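Local coordinates for protein cytochrome P450 (Zobellia galactanivorans, PDB 6G5O) that belongs to the cytochrome P450 family of haem-thiolate proteins and carries a haem in a mainly helical fold with a smaller beta region, at residues Gln25-Thr30 and Pro54-Ile59; Asp64-Asp67 and Phe73-Asp76; Arg69-Glu74 and Gly81-Ile86. All coordinates share one frame; numbering follows the deposited sequence.

Contact 1 (Gln25-Thr30 and Pro54-Ile59)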
loop_
_atom_site.group_PDB
_atom_site.type_symbol
_atom_site.label_atom_id
_atom_site.label_comp_id
_atom_site.label_asym_id
_atom_site.label_seq_id
_atom_site.Cartn_x
_atom_site.Cartn_y
_atom_site.Cartn_z
ATOM N N GLN A 25 2.841 -19.098 -12.333
ATOM C CA GLN A 25 4.139 -19.819 -12.280
ATOM C C GLN A 25 4.061 -21.219 -11.645
ATOM O O GLN A 25 4.834 -21.548 -10.747
ATOM C CB GLN A 25 5.210 -18.933 -11.604
ATOM C CG GLN A 25 5.539 -17.701 -12.437
ATOM C CD GLN A 25 6.258 -16.608 -11.679
ATOM O OE1 GLN A 25 5.652 -15.867 -10.896
ATOM N NE2 GLN A 25 7.549 -16.458 -11.956
ATOM N N ASP A 26 3.108 -22.021 -12.118
ATOM C CA ASP A 26 2.961 -23.429 -11.717
ATOM C C ASP A 26 2.593 -23.604 -10.236
ATOM O O ASP A 26 2.699 -24.702 -9.685
ATOM C CB ASP A 26 4.224 -24.242 -12.073
ATOM N N ASP A 27 2.122 -22.520 -9.619
ATOM C CA ASP A 27 1.792 -22.484 -8.193
ATOM C C ASP A 27 0.403 -21.869 -8.061
ATOM O O ASP A 27 0.263 -20.679 -7.756
ATOM C CB ASP A 27 2.838 -21.653 -7.430
ATOM C CG ASP A 27 2.741 -21.805 -5.920
ATOM O OD1 ASP A 27 1.803 -22.486 -5.416
ATOM O OD2 ASP A 27 3.626 -21.229 -5.232
ATOM N N PRO A 28 -0.638 -22.678 -8.296
ATOM C CA PRO A 28 -1.946 -22.046 -8.464
ATOM C C PRO A 28 -2.569 -21.499 -7.150
ATOM O O PRO A 28 -2.232 -21.952 -6.050
ATOM C CB PRO A 28 -2.777 -23.169 -9.081
ATOM C CG PRO A 28 -2.176 -24.434 -8.511
ATOM C CD PRO A 28 -0.727 -24.150 -8.228
ATOM N N VAL A 29 -3.485 -20.544 -7.299
ATOM C CA VAL A 29 -4.011 -19.743 -6.184
ATOM C C VAL A 29 -5.535 -19.848 -6.091
ATOM O O VAL A 29 -6.239 -19.627 -7.066
ATOM C CB VAL A 29 -3.634 -18.234 -6.344
ATOM C CG1 VAL A 29 -4.298 -17.362 -5.286
ATOM C CG2 VAL A 29 -2.124 -18.037 -6.277
ATOM N N THR A 30 -6.019 -20.177 -4.903
ATOM C CA THR A 30 -7.425 -20.035 -4.534
ATOM C C THR A 30 -7.709 -18.676 -3.822
ATOM O O THR A 30 -7.375 -18.498 -2.651
ATOM C CB THR A 30 -7.821 -21.182 -3.596
ATOM O OG1 THR A 30 -7.468 -22.434 -4.202
ATOM C CG2 THR A 30 -9.321 -21.156 -3.341
ATOM N N PRO A 54 11.010 -17.458 0.865
ATOM C CA PRO A 54 10.893 -16.041 0.539
ATOM C C PRO A 54 10.386 -15.824 -0.855
ATOM O O PRO A 54 10.848 -16.480 -1.773
ATOM C CB PRO A 54 12.324 -15.541 0.690
ATOM C CG PRO A 54 12.872 -16.410 1.796
ATOM C CD PRO A 54 12.294 -17.766 1.536
ATOM N N GLY A 55 9.423 -14.913 -1.001
ATOM C CA GLY A 55 8.836 -14.608 -2.304
ATOM C C GLY A 55 7.561 -15.356 -2.607
ATOM O O GLY A 55 6.782 -14.962 -3.491
ATOM N N ARG A 56 7.317 -16.430 -1.889
ATOM C CA ARG A 56 6.223 -17.301 -2.278
ATOM C C ARG A 56 4.828 -16.730 -2.041
ATOM O O ARG A 56 3.930 -16.979 -2.847
ATOM C CB ARG A 56 6.325 -18.654 -1.599
ATOM C CG ARG A 56 5.749 -19.741 -2.490
ATOM C CD ARG A 56 5.746 -21.117 -1.840
ATOM N NE ARG A 56 4.741 -21.930 -2.528
ATOM C CZ ARG A 56 4.126 -22.994 -2.027
ATOM N NH1 ARG A 56 4.399 -23.463 -0.803
ATOM N NH2 ARG A 56 3.229 -23.609 -2.786
ATOM N N ILE A 57 4.634 -15.983 -0.952
ATOM C CA ILE A 57 3.294 -15.490 -0.626
ATOM C C ILE A 57 2.885 -14.282 -1.478
ATOM O O ILE A 57 1.755 -13.854 -1.412
ATOM C CB ILE A 57 3.093 -15.170 0.867
ATOM C CG1 ILE A 57 3.906 -13.940 1.299
ATOM C CG2 ILE A 57 3.395 -16.384 1.718
ATOM C CD1 ILE A 57 4.002 -13.750 2.813
ATOM N N VAL A 58 3.786 -13.733 -2.284
ATOM C CA VAL A 58 3.422 -12.611 -3.145
ATOM C C VAL A 58 2.783 -13.156 -4.428
ATOM O O VAL A 58 2.970 -14.348 -4.786
ATOM C CB VAL A 58 4.645 -11.738 -3.485
ATOM C CG1 VAL A 58 4.243 -10.447 -4.210
ATOM C CG2 VAL A 58 5.415 -11.406 -2.215
ATOM N N ILE A 59 2.025 -12.281 -5.107
ATOM C CA ILE A 59 1.363 -12.595 -6.357
ATOM C C ILE A 59 1.515 -11.432 -7.344
ATOM O O ILE A 59 0.900 -10.354 -7.148
ATOM C CB ILE A 59 -0.123 -12.906 -6.132
ATOM C CG1 ILE A 59 -0.277 -14.121 -5.215
ATOM C CG2 ILE A 59 -0.815 -13.179 -7.468
ATOM C CD1 ILE A 59 -1.671 -14.300 -4.660
#
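The carboxylate of D27 lies along the NE side of the R56 guanidinium, which takes it side-on with two nitrogens, one to each oxygen. R56 NE gives the straighter bond, to D27 OD2 at 3.0 Å with 168° at the hydrogen, while R56 NH2 reaches D27 OD1 at 3.2 Å. Both oxygens are met on their syn sides, yet the two flat groups are twisted 25° apart: D27 stays close to the guanidinium plane, whereas the nitrogens stand somewhat out of the carboxylate plane. R56 runs extended from CG to NE and crosses the D27 side chain at about a right angle, and D27 turns its carboxylate to it with CG anti to the backbone N (chi1 -168°). R56 NH2 also bonds to the carbonyl of D288, so the guanidinium is held by D27 and D288 together. A second, apolar touch lies further along both segments. V29 and I59 meet tip to tip, the CD1 of I59 standing 4.1 Å from V29 CG1 and equally far from V29 CG2, as if seated in the fork of the valine. R56 sits within a type I turn from G55 to V58, and I59 follows directly after it, so one loop offers a charged and an apolar partner. V29 belongs to strand 29-32, flanked in its sheet by strands 19-22 and 290-293. M22, R290 and S292 of these neighbours touch both V29 and I59, so the loop after strand 48-49 is laid against the beta region of the P450 fold.

Contact 2 (Asp64-Asp67 and Phe73-Asp76). With HEM (protoporphyrin IX containing Fe), chain C.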
loop_
_atom_site.group_PDB
_atom_site.type_symbol
_atom_site.label_atom_id
_atom_site.label_comp_id
_atom_site.label_asym_id
_atom_site.label_seq_id
_atom_site.Cartn_x
_atom_site.Cartn_y
_atom_site.Cartn_z
ATOM N N ASP A 64 11.810 -16.704 -7.651
ATOM C CA ASP A 64 12.878 -16.810 -8.614
ATOM C C ASP A 64 13.716 -15.549 -8.676
ATOM O O ASP A 64 14.796 -15.563 -9.286
ATOM C CB ASP A 64 12.317 -17.190 -10.000
ATOM C CG ASP A 64 11.835 -18.658 -10.058
ATOM O OD1 ASP A 64 12.255 -19.464 -9.180
ATOM O OD2 ASP A 64 11.036 -18.996 -10.976
ATOM N N ILE A 65 13.242 -14.476 -8.036
ATOM C CA ILE A 65 13.952 -13.197 -8.082
ATOM C C ILE A 65 14.628 -12.789 -6.791
ATOM O O ILE A 65 15.397 -11.841 -6.814
ATOM C CB ILE A 65 13.103 -12.022 -8.595
ATOM C CG1 ILE A 65 12.117 -11.488 -7.529
ATOM C CG2 ILE A 65 12.373 -12.412 -9.863
ATOM C CD1 ILE A 65 11.508 -10.137 -7.889
ATOM N N ARG A 66 14.389 -13.480 -5.681
ATOM C CA ARG A 66 15.029 -13.077 -4.436
ATOM C C ARG A 66 15.129 -14.214 -3.442
ATOM O O ARG A 66 14.336 -15.124 -3.466
ATOM C CB ARG A 66 14.291 -11.870 -3.804
ATOM C CG ARG A 66 12.947 -12.175 -3.122
ATOM C CD ARG A 66 12.256 -10.860 -2.632
ATOM N NE ARG A 66 10.846 -10.990 -2.257
ATOM C CZ ARG A 66 10.378 -11.500 -1.109
ATOM N NH1 ARG A 66 11.206 -11.950 -0.160
ATOM N NH2 ARG A 66 9.050 -11.572 -0.908
ATOM N N ASP A 67 16.119 -14.109 -2.563
ATOM C CA ASP A 67 16.447 -15.114 -1.574
ATOM C C ASP A 67 16.174 -14.617 -0.136
ATOM O O ASP A 67 15.985 -15.401 0.774
ATOM C CB ASP A 67 17.955 -15.444 -1.710
ATOM N N PHE A 73 7.059 -9.248 7.411
ATOM C CA PHE A 73 6.144 -9.774 6.417
ATOM C C PHE A 73 6.100 -11.291 6.223
ATOM O O PHE A 73 5.005 -11.867 6.061
ATOM C CB PHE A 73 6.519 -9.119 5.116
ATOM C CG PHE A 73 5.675 -9.490 3.959
ATOM C CD1 PHE A 73 4.299 -9.395 4.020
ATOM C CD2 PHE A 73 6.288 -9.835 2.740
ATOM C CE1 PHE A 73 3.545 -9.717 2.920
ATOM C CE2 PHE A 73 5.535 -10.133 1.631
ATOM C CZ PHE A 73 4.153 -10.074 1.730
ATOM N N GLU A 74 7.278 -11.926 6.228
ATOM C CA GLU A 74 7.401 -13.357 5.905
ATOM C C GLU A 74 7.784 -14.110 7.145
ATOM O O GLU A 74 8.621 -15.000 7.107
ATOM C CB GLU A 74 8.425 -13.573 4.748
ATOM C CG GLU A 74 7.782 -13.315 3.390
ATOM C CD GLU A 74 8.704 -13.159 2.176
ATOM O OE1 GLU A 74 9.881 -12.745 2.314
ATOM O OE2 GLU A 74 8.185 -13.412 1.035
ATOM N N VAL A 75 7.170 -13.743 8.261
ATOM C CA VAL A 75 7.435 -14.388 9.549
ATOM C C VAL A 75 6.106 -14.583 10.266
ATOM O O VAL A 75 5.238 -13.699 10.212
ATOM C CB VAL A 75 8.407 -13.551 10.432
ATOM C CG1 VAL A 75 8.709 -14.278 11.719
ATOM C CG2 VAL A 75 9.720 -13.281 9.710
ATOM N N ASP A 76 5.968 -15.718 10.949
ATOM C CA ASP A 76 4.757 -16.068 11.664
ATOM C C ASP A 76 4.965 -15.839 13.139
ATOM O O ASP A 76 6.093 -15.829 13.609
ATOM C CB ASP A 76 4.390 -17.542 11.458
ATOM C CG ASP A 76 3.844 -17.844 10.059
ATOM O OD1 ASP A 76 2.806 -17.214 9.650
ATOM O OD2 ASP A 76 4.426 -18.743 9.369
HETATM C CHA HEM C . 1.550 -4.812 5.153
HETATM C CHB HEM C . -1.444 -2.307 2.308
HETATM C CHC HEM C . 1.550 1.463 2.422
HETATM C CHD HEM C . 4.787 -1.218 4.713
HETATM C C1A HEM C . 0.468 -4.440 4.387
HETATM C C2A HEM C . -0.673 -5.256 4.134
HETATM C C3A HEM C . -1.484 -4.547 3.363
HETATM C C4A HEM C . -0.889 -3.295 3.091
HETATM C CMA HEM C . -2.812 -5.032 2.884
HETATM C CAA HEM C . -0.993 -6.653 4.666
HETATM C CBA HEM C . -0.161 -7.688 3.925
HETATM C CGA HEM C . -0.376 -9.073 4.492
HETATM O O1A HEM C . 0.487 -9.927 4.312
HETATM O O2A HEM C . -1.382 -9.391 5.153
HETATM C C1B HEM C . -0.884 -1.064 2.097
HETATM C C2B HEM C . -1.590 -0.033 1.444
HETATM C C3B HEM C . -0.746 1.054 1.442
HETATM C C4B HEM C . 0.489 0.604 2.158
HETATM C CMB HEM C . -2.951 -0.139 0.826
HETATM C CAB HEM C . -0.890 2.428 0.968
HETATM C CBB HEM C . -2.013 2.991 0.567
HETATM C C1C HEM C . 2.701 1.083 3.060
HETATM C C2C HEM C . 3.857 1.855 3.161
HETATM C C3C HEM C . 4.810 1.074 3.766
HETATM C C4C HEM C . 4.188 -0.170 4.049
HETATM C CMC HEM C . 4.035 3.270 2.709
HETATM C CAC HEM C . 6.185 1.436 4.135
HETATM C CBC HEM C . 6.804 2.594 3.929
HETATM C C1D HEM C . 4.113 -2.399 5.061
HETATM C C2D HEM C . 4.751 -3.443 5.883
HETATM C C3D HEM C . 3.860 -4.438 6.034
HETATM C C4D HEM C . 2.693 -4.019 5.251
HETATM C CMD HEM C . 6.116 -3.342 6.473
HETATM C CAD HEM C . 4.062 -5.727 6.809
HETATM C CBD HEM C . 3.476 -5.745 8.230
HETATM C CGD HEM C . 3.807 -7.072 8.940
HETATM O O1D HEM C . 4.236 -8.081 8.277
HETATM O O2D HEM C . 3.673 -7.221 10.203
HETATM N NA HEM C . 0.340 -3.246 3.695
HETATM N NB HEM C . 0.325 -0.657 2.487
HETATM N NC HEM C . 2.907 -0.150 3.568
HETATM N ND HEM C . 2.895 -2.799 4.728
HETATM FE FE HEM C . 1.657 -1.793 3.674
HETATM O O HOH W 1 2.285 -2.623 1.680
#
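R66 and E74 approach from opposite directions and join end-on, NH1 and NH2 of the guanidinium each taking one carboxylate oxygen. The bond from R66 NH1 to E74 OE1, 2.9 Å long, is nearly straight, with 168° at the hydrogen, and uses the syn lone pair of that oxygen. R66 NH2 lies 2.8 Å from E74 OE2 but is less well aligned, standing 34° out of the carboxylate plane. With R66 extended from CG to NE and E74 beyond CG, the two charges meet. This pair is buried, and its polar atoms have further partners: E62 forms a salt bridge with R66 NE, the amide of Q70 bonds to E74 OE1 and that of G55 to E74 OE2. The rest of 64-67 is different in character: D64, I65 and D67 are exposed, and toward 73-76 R66 does the joining alone. Next to E74, F73 faces the haem; its CA is 3.2 Å from haem O1D, and its ring turns an edge to propionate oxygen O1A, 3.4 Å from CE1. A buried carboxylate with an arginine and two amide donors around it would be expected to stay ionised, and the two acids bound to R66, E62 and E74, should likewise favour its charged form.

Contact 3 (Arg69-Glu74 and Gly81-Ile86). With HEM (protoporphyrin IX containing Fe), chain C.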
loop_
_atom_site.group_PDB
_atom_site.type_symbol
_atom_site.label_atom_id
_atom_site.label_comp_id
_atom_site.label_asym_id
_atom_site.label_seq_id
_atom_site.Cartn_x
_atom_site.Cartn_y
_atom_site.Cartn_z
ATOM N N ARG A 69 14.536 -13.185 3.190
ATOM C CA ARG A 69 13.260 -13.219 3.901
ATOM C C ARG A 69 12.883 -11.813 4.379
ATOM O O ARG A 69 13.668 -11.149 5.053
ATOM C CB ARG A 69 13.360 -14.145 5.112
ATOM C CG ARG A 69 12.118 -14.170 5.991
ATOM C CD ARG A 69 12.216 -15.252 7.075
ATOM N NE ARG A 69 12.431 -16.574 6.469
ATOM C CZ ARG A 69 11.506 -17.319 5.838
ATOM N NH1 ARG A 69 10.236 -16.935 5.714
ATOM N NH2 ARG A 69 11.857 -18.480 5.311
ATOM N N GLN A 70 11.692 -11.365 4.025
ATOM C CA GLN A 70 11.249 -10.038 4.432
ATOM C C GLN A 70 10.692 -10.058 5.835
ATOM O O GLN A 70 10.122 -11.070 6.275
ATOM C CB GLN A 70 10.290 -9.462 3.411
ATOM C CG GLN A 70 11.048 -9.152 2.150
ATOM C CD GLN A 70 10.264 -8.485 1.057
ATOM O OE1 GLN A 70 9.071 -8.181 1.203
ATOM N NE2 GLN A 70 10.951 -8.235 -0.072
ATOM N N ILE A 71 10.918 -8.969 6.564
ATOM C CA ILE A 71 10.633 -8.888 8.003
ATOM C C ILE A 71 9.875 -7.579 8.340
ATOM O O ILE A 71 10.362 -6.506 7.990
ATOM C CB ILE A 71 11.944 -8.973 8.797
ATOM C CG1 ILE A 71 12.604 -10.349 8.519
ATOM C CG2 ILE A 71 11.700 -8.808 10.300
ATOM C CD1 ILE A 71 13.942 -10.565 9.182
ATOM N N PRO A 72 8.700 -7.657 8.996
ATOM C CA PRO A 72 8.112 -8.891 9.562
ATOM C C PRO A 72 7.189 -9.699 8.645
ATOM O O PRO A 72 6.616 -10.706 9.069
ATOM C CB PRO A 72 7.235 -8.345 10.720
ATOM C CG PRO A 72 7.490 -6.907 10.812
ATOM C CD PRO A 72 7.955 -6.481 9.456
ATOM N N PHE A 73 7.059 -9.248 7.411
ATOM C CA PHE A 73 6.144 -9.774 6.417
ATOM C C PHE A 73 6.100 -11.291 6.223
ATOM O O PHE A 73 5.005 -11.867 6.061
ATOM C CB PHE A 73 6.519 -9.119 5.116
ATOM C CG PHE A 73 5.675 -9.490 3.959
ATOM C CD1 PHE A 73 4.299 -9.395 4.020
ATOM C CD2 PHE A 73 6.288 -9.835 2.740
ATOM C CE1 PHE A 73 3.545 -9.717 2.920
ATOM C CE2 PHE A 73 5.535 -10.133 1.631
ATOM C CZ PHE A 73 4.153 -10.074 1.730
ATOM N N GLU A 74 7.278 -11.926 6.228
ATOM C CA GLU A 74 7.401 -13.357 5.905
ATOM C C GLU A 74 7.784 -14.110 7.145
ATOM O O GLU A 74 8.621 -15.000 7.107
ATOM C CB GLU A 74 8.425 -13.573 4.748
ATOM C CG GLU A 74 7.782 -13.315 3.390
ATOM C CD GLU A 74 8.704 -13.159 2.176
ATOM O OE1 GLU A 74 9.881 -12.745 2.314
ATOM O OE2 GLU A 74 8.185 -13.412 1.035
ATOM N N GLY A 81 5.840 -11.162 16.345
ATOM C CA GLY A 81 5.580 -10.054 17.279
ATOM C C GLY A 81 6.813 -9.417 17.842
ATOM O O GLY A 81 6.800 -8.227 18.119
ATOM N N VAL A 82 7.883 -10.214 18.032
ATOM C CA VAL A 82 9.165 -9.722 18.511
ATOM C C VAL A 82 9.817 -8.762 17.476
ATOM O O VAL A 82 10.186 -7.643 17.831
ATOM C CB VAL A 82 10.141 -10.887 18.816
ATOM C CG1 VAL A 82 11.474 -10.337 19.309
ATOM C CG2 VAL A 82 9.577 -11.873 19.863
ATOM N N TYR A 83 9.962 -9.173 16.208
ATOM C CA TYR A 83 10.489 -8.256 15.174
ATOM C C TYR A 83 9.573 -7.004 15.043
ATOM O O TYR A 83 10.016 -5.885 14.844
ATOM C CB TYR A 83 10.521 -8.925 13.819
ATOM C CG TYR A 83 11.670 -9.866 13.538
ATOM C CD1 TYR A 83 12.983 -9.429 13.647
ATOM C CD2 TYR A 83 11.441 -11.165 13.099
ATOM C CE1 TYR A 83 14.039 -10.263 13.340
ATOM C CE2 TYR A 83 12.495 -12.019 12.802
ATOM C CZ TYR A 83 13.797 -11.556 12.922
ATOM O OH TYR A 83 14.875 -12.356 12.643
ATOM N N ARG A 84 8.282 -7.247 15.103
ATOM C CA ARG A 84 7.314 -6.191 14.951
ATOM C C ARG A 84 7.462 -5.143 16.064
ATOM O O ARG A 84 7.407 -3.948 15.778
ATOM C CB ARG A 84 5.891 -6.736 14.889
ATOM C CG ARG A 84 4.951 -5.571 14.550
ATOM C CD ARG A 84 3.749 -5.951 13.728
ATOM N NE ARG A 84 2.841 -4.839 13.719
ATOM C CZ ARG A 84 1.968 -4.562 12.764
ATOM N NH1 ARG A 84 1.889 -5.297 11.667
ATOM N NH2 ARG A 84 1.198 -3.480 12.907
ATOM N N ALA A 85 7.684 -5.583 17.312
ATOM C CA ALA A 85 7.882 -4.648 18.451
ATOM C C ALA A 85 9.147 -3.828 18.303
ATOM O O ALA A 85 9.191 -2.678 18.751
ATOM C CB ALA A 85 7.911 -5.386 19.798
ATOM N N ILE A 86 10.170 -4.392 17.659
ATOM C CA ILE A 86 11.355 -3.612 17.326
ATOM C C ILE A 86 11.072 -2.449 16.368
ATOM O O ILE A 86 11.534 -1.358 16.593
ATOM C CB ILE A 86 12.443 -4.464 16.655
ATOM C CG1 ILE A 86 13.073 -5.431 17.646
ATOM C CG2 ILE A 86 13.553 -3.563 16.108
ATOM C CD1 ILE A 86 13.728 -6.619 16.959
HETATM C CHA HEM C . 1.550 -4.812 5.153
HETATM C CHB HEM C . -1.444 -2.307 2.308
HETATM C CHC HEM C . 1.550 1.463 2.422
HETATM C CHD HEM C . 4.787 -1.218 4.713
HETATM C C1A HEM C . 0.468 -4.440 4.387
HETATM C C2A HEM C . -0.673 -5.256 4.134
HETATM C C3A HEM C . -1.484 -4.547 3.363
HETATM C C4A HEM C . -0.889 -3.295 3.091
HETATM C CMA HEM C . -2.812 -5.032 2.884
HETATM C CAA HEM C . -0.993 -6.653 4.666
HETATM C CBA HEM C . -0.161 -7.688 3.925
HETATM C CGA HEM C . -0.376 -9.073 4.492
HETATM O O1A HEM C . 0.487 -9.927 4.312
HETATM O O2A HEM C . -1.382 -9.391 5.153
HETATM C C1B HEM C . -0.884 -1.064 2.097
HETATM C C2B HEM C . -1.590 -0.033 1.444
HETATM C C3B HEM C . -0.746 1.054 1.442
HETATM C C4B HEM C . 0.489 0.604 2.158
HETATM C CMB HEM C . -2.951 -0.139 0.826
HETATM C CAB HEM C . -0.890 2.428 0.968
HETATM C CBB HEM C . -2.013 2.991 0.567
HETATM C C1C HEM C . 2.701 1.083 3.060
HETATM C C2C HEM C . 3.857 1.855 3.161
HETATM C C3C HEM C . 4.810 1.074 3.766
HETATM C C4C HEM C . 4.188 -0.170 4.049
HETATM C CMC HEM C . 4.035 3.270 2.709
HETATM C CAC HEM C . 6.185 1.436 4.135
HETATM C CBC HEM C . 6.804 2.594 3.929
HETATM C C1D HEM C . 4.113 -2.399 5.061
HETATM C C2D HEM C . 4.751 -3.443 5.883
HETATM C C3D HEM C . 3.860 -4.438 6.034
HETATM C C4D HEM C . 2.693 -4.019 5.251
HETATM C CMD HEM C . 6.116 -3.342 6.473
HETATM C CAD HEM C . 4.062 -5.727 6.809
HETATM C CBD HEM C . 3.476 -5.745 8.230
HETATM C CGD HEM C . 3.807 -7.072 8.940
HETATM O O1D HEM C . 4.236 -8.081 8.277
HETATM O O2D HEM C . 3.673 -7.221 10.203
HETATM N NA HEM C . 0.340 -3.246 3.695
HETATM N NB HEM C . 0.325 -0.657 2.487
HETATM N NC HEM C . 2.907 -0.150 3.568
HETATM N ND HEM C . 2.895 -2.799 4.728
HETATM FE FE HEM C . 1.657 -1.793 3.674
HETATM O O HOH W 1 2.285 -2.623 1.680
#
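A cis peptide bond joins I71 to P72, and the two side chains on either side of it both meet the helix 79-92. The methyl CG2 of I71 sits over one face of the Y83 ring in a CH-pi contact, 3.6 Å from the ring centroid and 21° off the normal. It is displaced toward the CB end of the ring, and I71 CG2 is 3.4 Å from Y83 CG. Further out, I71 CD1 comes to 3.9 Å from Y83 CZ, so the isoleucine crosses the ring at a slant, CG2 near its CB end and CD1 near its hydroxyl end. In I71, CG1 lies beside the backbone N (chi1 -62°), which puts CG2 anti to that N and leaves CG1 to carry CD1 outward. The Y83 hydroxyl is bonded to E209, and its ring stacks with F200. One residue on, the P72 ring packs against the start of the R84 side chain, P72 CG to R84 CB at 4.4 Å. Helix 79-92 corresponds to the C helix of P450s, whose basic residues commonly bind haem propionates; H80, one turn before R84, is also hydrogen-bonded to the haem. R84 NH1 donates to haem O2D at 3.0 Å, with the oxygen at the edge of the guanidinium, and the same nitrogen bonds to the N329 carbonyl. P72 lies alongside that carboxylate, its CB 3.8 Å from haem O2D. The loop keeps its own shape through internal hydrogen bonds: E74 N bonds to Q70 O, and R69 NH1 meets the E74 carbonyl in the carbonyl plane.

Overall arrangement
Contact 1 closes before the other two open, whereas contacts 2 and 3 overlap along the chain; most of their residues belong to the single long loop between strand 48-49 and helix 79-92. E74 is the common point: shared by contacts 2 and 3, it also accepts the G55 amide of contact 1, with G55 N 2.8 Å from E74 OE2. The centre of contact 2 is about 11 Å from that of contact 1 and about 12 Å from that of contact 3; the centres of contacts 1 and 3 are about 20 Å apart. Contacts 2 and 3 touch the haem; in contact 1 the I59 side chain stays about 10 Å from it. I57 CD1 packs 3.8 Å from F73 CZ.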